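Local coordinates for autoinducer 2-binding protein LsrB (Clostridium saccharobutylicum DSM 13864, PDB 6DSP) that serves as a receptor that binds the quorum-sensing signal autoinducer-2 in a cyclic tetrahydroxytetrahydrofuran form, at residues K73-G78 / K97-A102. Numbering follows the deposited sequence.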
# COMPACT_ATOMS: atom_id res chain seq x y z
N LYS A 73 13.26 6.70 -18.73
CA LYS A 73 13.70 8.09 -18.83
C LYS A 73 14.68 8.42 -17.70
O LYS A 73 15.68 9.11 -17.91
CB LYS A 73 12.51 9.03 -18.81
CG LYS A 73 12.89 10.50 -18.85
CD LYS A 73 11.66 11.40 -18.97
CE LYS A 73 12.07 12.86 -19.05
NZ LYS A 73 10.97 13.72 -19.56
N ALA A 74 14.41 7.93 -16.49
CA ALA A 74 15.31 8.19 -15.37
C ALA A 74 16.67 7.55 -15.60
O ALA A 74 17.71 8.16 -15.32
CB ALA A 74 14.68 7.68 -14.07
N VAL A 75 16.68 6.34 -16.15
CA VAL A 75 17.94 5.68 -16.48
C VAL A 75 18.69 6.51 -17.52
O VAL A 75 19.89 6.80 -17.37
CB VAL A 75 17.68 4.24 -16.99
CG1 VAL A 75 18.96 3.63 -17.56
CG2 VAL A 75 17.12 3.38 -15.84
N GLN A 76 17.98 6.93 -18.56
CA GLN A 76 18.62 7.68 -19.65
C GLN A 76 19.24 8.97 -19.15
O GLN A 76 20.26 9.45 -19.70
CB GLN A 76 17.57 8.03 -20.69
CG GLN A 76 17.14 6.83 -21.49
CD GLN A 76 15.88 7.02 -22.28
OE1 GLN A 76 15.31 8.10 -22.31
NE2 GLN A 76 15.42 5.96 -22.91
N GLN A 77 18.62 9.58 -18.14
CA GLN A 77 19.11 10.82 -17.58
C GLN A 77 20.24 10.63 -16.59
O GLN A 77 20.77 11.62 -16.08
CB GLN A 77 17.95 11.56 -16.92
CG GLN A 77 16.93 12.01 -17.93
CD GLN A 77 15.76 12.71 -17.29
OE1 GLN A 77 15.59 12.66 -16.06
NE2 GLN A 77 14.96 13.38 -18.11
N GLY A 78 20.64 9.38 -16.32
CA GLY A 78 21.77 9.14 -15.45
C GLY A 78 21.44 9.10 -13.97
O GLY A 78 22.33 9.36 -13.15
N LYS A 97 15.58 -4.72 -15.05
CA LYS A 97 16.82 -5.41 -15.42
C LYS A 97 17.71 -4.48 -16.23
O LYS A 97 18.93 -4.42 -16.02
CB LYS A 97 16.50 -6.69 -16.19
CG LYS A 97 15.89 -7.79 -15.34
CD LYS A 97 15.38 -8.89 -16.27
CE LYS A 97 15.57 -10.30 -15.76
NZ LYS A 97 15.68 -11.19 -16.96
N ALA A 98 17.10 -3.74 -17.17
CA ALA A 98 17.91 -2.83 -17.97
C ALA A 98 18.47 -1.71 -17.10
O ALA A 98 19.62 -1.28 -17.30
CB ALA A 98 17.05 -2.27 -19.09
N ALA A 99 17.71 -1.24 -16.13
CA ALA A 99 18.22 -0.20 -15.23
C ALA A 99 19.45 -0.70 -14.49
O ALA A 99 20.48 -0.00 -14.43
CB ALA A 99 17.13 0.26 -14.26
N ALA A 100 19.40 -1.92 -13.96
CA ALA A 100 20.55 -2.46 -13.24
C ALA A 100 21.75 -2.63 -14.16
O ALA A 100 22.88 -2.33 -13.76
CB ALA A 100 20.19 -3.80 -12.60
N ASP A 101 21.51 -3.04 -15.41
CA ASP A 101 22.61 -3.19 -16.37
C ASP A 101 23.23 -1.84 -16.73
O ASP A 101 24.37 -1.79 -17.20
CB ASP A 101 22.14 -3.92 -17.63
CG ASP A 101 22.00 -5.42 -17.42
OD1 ASP A 101 22.19 -5.90 -16.28
OD2 ASP A 101 21.70 -6.13 -18.41
N ALA A 102 22.49 -0.75 -16.56
CA ALA A 102 23.02 0.60 -16.74
C ALA A 102 23.74 1.12 -15.51
O ALA A 102 24.25 2.26 -15.53
CB ALA A 102 21.91 1.57 -17.17
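With chi1 at 170°, Val75 sets CG1 opposite its own backbone N and CG2 opposite its carbonyl carbon, which spreads the two methyls so that each reaches a different alanine of 97-102. CG2 goes to Ala99, CG1 to Ala102. The two alanines are three positions apart, nearly one helical turn, and so present their methyls on one flank, one to each branch of the valine. Its CG2 methyl presses closest, 3.5 Å from Ala99 CB, a little tighter than ordinary van der Waals contact, and it also lies 3.8 Å from Ala99 CA, so it meets the backbone as well as the methyl. The other branch is slightly looser, with Val75 CG1 3.6 Å from Ala102 CB. With only alanine methyls facing the valine, the helices can probably approach this closely: Val75 CA and Ala99 CA are 6.0 Å apart. The helices joined here, 64-76 and 89-101, follow successive strands of the parallel part of the N-terminal sheet in a periplasmic binding protein fold, and they run side by side in the same direction as parts of consecutive beta-alpha-beta crossovers. Their C-terminal ends meet here, at the end of the domain remote from the autoinducer-2 pocket. No hydrogen bond crosses between the segments; the contact is wholly apolar and modest, burying 112 Å² in total. Just beyond the valine, helix 64-76 finishes in a Schellman motif at Gly78, where a positive phi of 86° takes the chain out of helical geometry, while Gly78 N bonds back to Val75 O at 2.9 Å.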